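Long-range contact in ErfK/YbiS/YcfS/YnhG family protein (Xylanimonas cellulosilytica, PDB 4LPQ), which probably cross-links cell-wall peptidoglycan as an L,D-transpeptidase, its catalytic domain preceded in this piece by a putative peptidoglycan-binding domain: residues Gln53-Asp61 with Asp91-Ala99. Residues are numbered along the deposited sequence; the frame is centred on the assembly and turned at random.
Sequences QKAAGLYRD and DLDKQILLA
K54, A55 and R60, at and beyond the C-terminal end of helix 43-56, meet D93, K94 and Q95 of the turn between strands 86-91 and 96-101, and I96, which opens the second strand, in a mainly polar interdomain contact, in which side chains grip backbone carbonyls. The K54 chain, extended beyond CG, runs past the K94 carbonyl, with CB 3.1 Å from K94 O, and brings NZ to Q95 O at 3.0 Å, in the carbonyl plane and on a lone pair (C=O...N angle 135°). NZ also donates to N110 OD1 and to a water that probably bridges to Q95 OE1. K94 reaches back the other way: its equally straight chain passes K54 O and sets NZ 2.8 Å from A55 O. The receiving turn contains a G1 beta bulge, Q95 and I96 both facing D91; separately, an Asx motif joins K94 N to D91 OD1, and Q95, bent at chi2 (-78°), turns NE2 onto L92 O. The turn belongs to the YkuD-type catalytic domain, the helix to the putative peptidoglycan-binding domain. R60 adds an in-plane bond from NH2 to D93 O (3.1 Å, N-H...O 148°), while K94 O and K54 CG lie over one guanidinium face; its NH1 bonds T174 O. A methionine in place of K54 would probably leave Q95 O and N110 without their shared ammonium donor. Apolar packing is slight: I96 CG2 lies 3.7 Å from K54 CB, and I96 CD1 touches A55 CB at 3.9 Å.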
ATOM      1  N   GLN A  53       7.861  -6.444   3.251  1.00 10.47           N
ATOM      2  CA  GLN A  53       9.267  -6.014   3.345  1.00 11.27           C
ATOM      3  C   GLN A  53       9.338  -4.576   3.811  1.00 10.79           C
ATOM      4  O   GLN A  53      10.177  -4.247   4.655  1.00 12.21           O
ATOM      5  CB  GLN A  53      10.057  -6.246   2.057  1.00 11.11           C
ATOM      6  CG  GLN A  53      10.209  -7.702   1.686  1.00 11.73           C
ATOM      7  CD  GLN A  53      10.900  -7.934   0.418  1.00 12.20           C
ATOM      8  OE1 GLN A  53      10.681  -7.270  -0.587  1.00 12.98           O
ATOM      9  NE2 GLN A  53      11.762  -8.952   0.463  1.00 13.34           N
ATOM     10  N   LYS A  54       8.524  -3.696   3.229  1.00 10.95           N
ATOM     11  CA  LYS A  54       8.453  -2.325   3.740  1.00 11.67           C
ATOM     12  C   LYS A  54       8.137  -2.225   5.230  1.00 11.36           C
ATOM     13  O   LYS A  54       8.805  -1.534   5.971  1.00 12.99           O
ATOM     14  CB  LYS A  54       7.379  -1.561   2.953  1.00 11.21           C
ATOM     15  CG  LYS A  54       7.774  -1.228   1.508  1.00 11.12           C
ATOM     16  CD  LYS A  54       6.622  -0.670   0.719  1.00 11.30           C
ATOM     17  CE  LYS A  54       7.016   0.022  -0.537  1.00 11.72           C
ATOM     18  NZ  LYS A  54       5.812   0.718  -1.136  1.00 11.95           N
ATOM     19  N   ALA A  55       7.107  -2.944   5.654  1.00 11.70           N
ATOM     20  CA  ALA A  55       6.671  -2.855   7.010  1.00 12.12           C
ATOM     21  C   ALA A  55       7.813  -3.276   7.965  1.00 12.95           C
ATOM     22  O   ALA A  55       8.061  -2.701   9.000  1.00 13.53           O
ATOM     23  CB  ALA A  55       5.454  -3.702   7.211  1.00 12.83           C
ATOM     24  N   ALA A  56       8.476  -4.391   7.608  1.00 11.82           N
ATOM     25  CA  ALA A  56       9.488  -5.024   8.421  1.00 11.31           C
ATOM     26  C   ALA A  56      10.834  -4.291   8.310  1.00 12.30           C
ATOM     27  O   ALA A  56      11.794  -4.717   8.988  1.00 15.76           O
ATOM     28  CB  ALA A  56       9.607  -6.498   8.073  1.00 13.49           C
ATOM     29  N   GLY A  57      10.973  -3.314   7.453  1.00 12.54           N
ATOM     30  CA  GLY A  57      12.220  -2.596   7.295  1.00 13.96           C
ATOM     31  C   GLY A  57      13.300  -3.308   6.480  1.00 13.33           C
ATOM     32  O   GLY A  57      14.481  -3.027   6.704  1.00 17.15           O
ATOM     33  N   LEU A  58      12.864  -4.228   5.615  1.00 12.67           N
ATOM     34  CA  LEU A  58      13.778  -5.046   4.844  1.00 12.16           C
ATOM     35  C   LEU A  58      13.972  -4.514   3.464  1.00 12.55           C
ATOM     36  O   LEU A  58      13.160  -3.738   2.943  1.00 14.29           O
ATOM     37  CB  LEU A  58      13.177  -6.449   4.761  1.00 14.25           C
ATOM     38  CG  LEU A  58      12.888  -7.056   6.112  1.00 14.79           C
ATOM     39  CD1 LEU A  58      12.270  -8.354   5.916  1.00 19.13           C
ATOM     40  CD2 LEU A  58      14.157  -7.118   6.985  1.00 21.16           C
ATOM     41  N   TYR A  59      15.059  -4.930   2.835  1.00 13.28           N
ATOM     42  CA  TYR A  59      15.350  -4.514   1.470  1.00 13.59           C
ATOM     43  C   TYR A  59      14.188  -4.935   0.568  1.00 11.72           C
ATOM     44  O   TYR A  59      13.713  -6.075   0.617  1.00 12.57           O
ATOM     45  CB  TYR A  59      16.663  -5.184   1.014  1.00 15.10           C
ATOM     46  CG  TYR A  59      17.241  -4.692  -0.286  1.00 12.78           C
ATOM     47  CD1 TYR A  59      17.852  -3.464  -0.378  1.00 13.72           C
ATOM     48  CD2 TYR A  59      17.209  -5.484  -1.383  1.00 12.71           C
ATOM     49  CE1 TYR A  59      18.403  -3.071  -1.584  1.00 14.79           C
ATOM     50  CE2 TYR A  59      17.779  -5.115  -2.557  1.00 15.11           C
ATOM     51  CZ  TYR A  59      18.376  -3.915  -2.674  1.00 15.55           C
ATOM     52  OH  TYR A  59      18.953  -3.547  -3.872  1.00 17.78           O
ATOM     53  N   ARG A  60      13.702  -3.984  -0.229  1.00 13.37           N
ATOM     54  CA  ARG A  60      12.425  -4.156  -0.926  1.00 13.02           C
ATOM     55  C   ARG A  60      12.653  -4.778  -2.283  1.00 15.17           C
ATOM     56  O   ARG A  60      12.390  -4.203  -3.315  1.00 25.97           O
ATOM     57  CB  ARG A  60      11.735  -2.831  -1.042  1.00 12.45           C
ATOM     58  CG  ARG A  60      11.499  -2.090   0.287  1.00 12.48           C
ATOM     59  CD  ARG A  60      11.112  -0.641   0.066  1.00 12.38           C
ATOM     60  NE  ARG A  60      11.034   0.027   1.352  1.00 11.75           N
ATOM     61  CZ  ARG A  60      10.738   1.343   1.506  1.00 12.01           C
ATOM     62  NH1 ARG A  60      10.333   2.057   0.484  1.00 13.39           N
ATOM     63  NH2 ARG A  60      10.741   1.888   2.717  1.00 12.71           N
ATOM     64  N   ASP A  61      13.040  -6.000  -2.357  1.00 12.49           N
ATOM     65  CA  ASP A  61      13.359  -6.713  -3.575  1.00 11.98           C
ATOM     66  C   ASP A  61      12.346  -7.761  -4.026  1.00 10.98           C
ATOM     67  O   ASP A  61      12.496  -8.300  -5.152  1.00 12.45           O
ATOM     68  CB  ASP A  61      14.756  -7.328  -3.522  1.00 14.14           C
ATOM     69  CG  ASP A  61      14.880  -8.414  -2.444  1.00 13.15           C
ATOM     70  OD1 ASP A  61      13.856  -8.821  -1.849  1.00 13.02           O
ATOM     71  OD2 ASP A  61      16.028  -8.877  -2.177  1.00 14.36           O
ATOM     72  N   ASP A  91       2.233   5.626   6.448  1.00 12.10           N
ATOM     73  CA  ASP A  91       3.612   5.698   6.880  1.00 13.39           C
ATOM     74  C   ASP A  91       4.463   6.037   5.720  1.00 12.19           C
ATOM     75  O   ASP A  91       4.717   5.176   4.864  1.00 13.73           O
ATOM     76  CB  ASP A  91       4.010   4.392   7.601  1.00 13.66           C
ATOM     77  CG  ASP A  91       5.409   4.437   8.168  1.00 13.87           C
ATOM     78  OD1 ASP A  91       6.282   5.180   7.635  1.00 16.02           O
ATOM     79  OD2 ASP A  91       5.617   3.689   9.163  1.00 17.35           O
ATOM     80  N   LEU A  92       4.861   7.300   5.597  1.00 13.75           N
ATOM     81  CA  LEU A  92       5.611   7.776   4.435  1.00 14.56           C
ATOM     82  C   LEU A  92       6.996   7.212   4.341  1.00 11.56           C
ATOM     83  O   LEU A  92       7.484   6.948   3.239  1.00 15.46           O
ATOM     84  CB  LEU A  92       5.596   9.292   4.363  1.00 15.90           C
ATOM     85  CG  LEU A  92       4.206   9.938   4.240  1.00 16.81           C
ATOM     86  CD1 LEU A  92       4.318  11.414   4.396  1.00 23.69           C
ATOM     87  CD2 LEU A  92       3.558   9.506   2.903  1.00 18.19           C
ATOM     88  N   ASP A  93       7.670   6.964   5.476  1.00 13.68           N
ATOM     89  CA  ASP A  93       8.983   6.363   5.448  1.00 14.21           C
ATOM     90  C   ASP A  93       8.940   4.923   4.938  1.00 13.07           C
ATOM     91  O   ASP A  93       9.788   4.481   4.132  1.00 14.82           O
ATOM     92  CB  ASP A  93       9.640   6.387   6.819  1.00 15.65           C
ATOM     93  CG  ASP A  93      10.067   7.791   7.244  1.00 22.89           C
ATOM     94  OD1 ASP A  93       9.934   8.791   6.488  1.00 26.35           O
ATOM     95  OD2 ASP A  93      10.485   7.869   8.411  1.00 31.34           O
ATOM     96  N   LYS A  94       7.975   4.159   5.393  1.00 12.72           N
ATOM     97  CA  LYS A  94       7.815   2.771   4.992  1.00 12.24           C
ATOM     98  C   LYS A  94       7.029   2.580   3.707  1.00 11.72           C
ATOM     99  O   LYS A  94       7.068   1.512   3.088  1.00 13.12           O
ATOM    100  CB  LYS A  94       7.213   1.920   6.116  1.00 13.64           C
ATOM    101  CG  LYS A  94       8.116   1.836   7.324  1.00 13.19           C
ATOM    102  CD  LYS A  94       7.572   0.881   8.380  1.00 14.18           C
ATOM    103  CE  LYS A  94       8.595   0.613   9.494  1.00 18.86           C
ATOM    104  NZ  LYS A  94       8.095  -0.364  10.498  1.00 18.54           N
ATOM    105  N   GLN A  95       6.315   3.615   3.261  1.00 11.45           N
ATOM    106  CA  GLN A  95       5.523   3.558   2.050  1.00 11.05           C
ATOM    107  C   GLN A  95       4.442   2.465   2.126  1.00 10.67           C
ATOM    108  O   GLN A  95       4.248   1.656   1.196  1.00 11.46           O
ATOM    109  CB  GLN A  95       6.408   3.414   0.819  1.00 12.13           C
ATOM    110  CG  GLN A  95       7.310   4.641   0.546  1.00 12.82           C
ATOM    111  CD  GLN A  95       6.513   5.753  -0.095  1.00 11.63           C
ATOM    112  OE1 GLN A  95       6.073   5.644  -1.242  1.00 12.96           O
ATOM    113  NE2 GLN A  95       6.188   6.754   0.732  1.00 13.59           N
ATOM    114  N   ILE A  96       3.664   2.467   3.252  1.00 10.66           N
ATOM    115  CA  ILE A  96       2.543   1.575   3.452  1.00 11.35           C
ATOM    116  C   ILE A  96       1.359   2.382   3.972  1.00 11.23           C
ATOM    117  O   ILE A  96       1.521   3.404   4.656  1.00 11.94           O
ATOM    118  CB  ILE A  96       2.909   0.398   4.402  1.00 11.75           C
ATOM    119  CG1 ILE A  96       3.344   0.875   5.759  1.00 12.79           C
ATOM    120  CG2 ILE A  96       3.943  -0.515   3.771  1.00 13.16           C
ATOM    121  CD1 ILE A  96       3.816  -0.183   6.726  1.00 13.54           C
ATOM    122  N   LEU A  97       0.198   1.819   3.666  1.00 10.73           N
ATOM    123  CA  LEU A  97      -1.074   2.306   4.171  1.00 11.62           C
ATOM    124  C   LEU A  97      -1.623   1.263   5.113  1.00 11.72           C
ATOM    125  O   LEU A  97      -1.669   0.069   4.811  1.00 12.03           O
ATOM    126  CB  LEU A  97      -2.022   2.597   2.981  1.00 11.72           C
ATOM    127  CG  LEU A  97      -3.401   3.123   3.353  1.00 12.89           C
ATOM    128  CD1 LEU A  97      -3.929   3.947   2.201  1.00 15.09           C
ATOM    129  CD2 LEU A  97      -4.357   1.961   3.611  1.00 14.10           C
ATOM    130  N   LEU A  98      -2.059   1.701   6.288  1.00 12.64           N
ATOM    131  CA  LEU A  98      -2.641   0.877   7.292  1.00 12.06           C
ATOM    132  C   LEU A  98      -4.150   1.195   7.446  1.00 13.09           C
ATOM    133  O   LEU A  98      -4.478   2.368   7.676  1.00 14.07           O
ATOM    134  CB  LEU A  98      -1.970   1.059   8.642  1.00 12.79           C
ATOM    135  CG  LEU A  98      -0.450   1.068   8.673  1.00 14.70           C
ATOM    136  CD1 LEU A  98       0.070   1.270  10.087  1.00 16.60           C
ATOM    137  CD2 LEU A  98       0.069  -0.215   8.091  1.00 15.62           C
ATOM    138  N   ALA A  99      -4.997   0.175   7.325  1.00 12.57           N
ATOM    139  CA  ALA A  99      -6.419   0.310   7.635  1.00 14.05           C
ATOM    140  C   ALA A  99      -6.465  -0.141   9.094  1.00 13.78           C
ATOM    141  O   ALA A  99      -6.220  -1.291   9.418  1.00 15.36           O
ATOM    142  CB  ALA A  99      -7.217  -0.576   6.723  1.00 15.18           C
TER
HETATM  143  O   HOH W   1       6.999   3.087  -2.307  1.00 13.23           O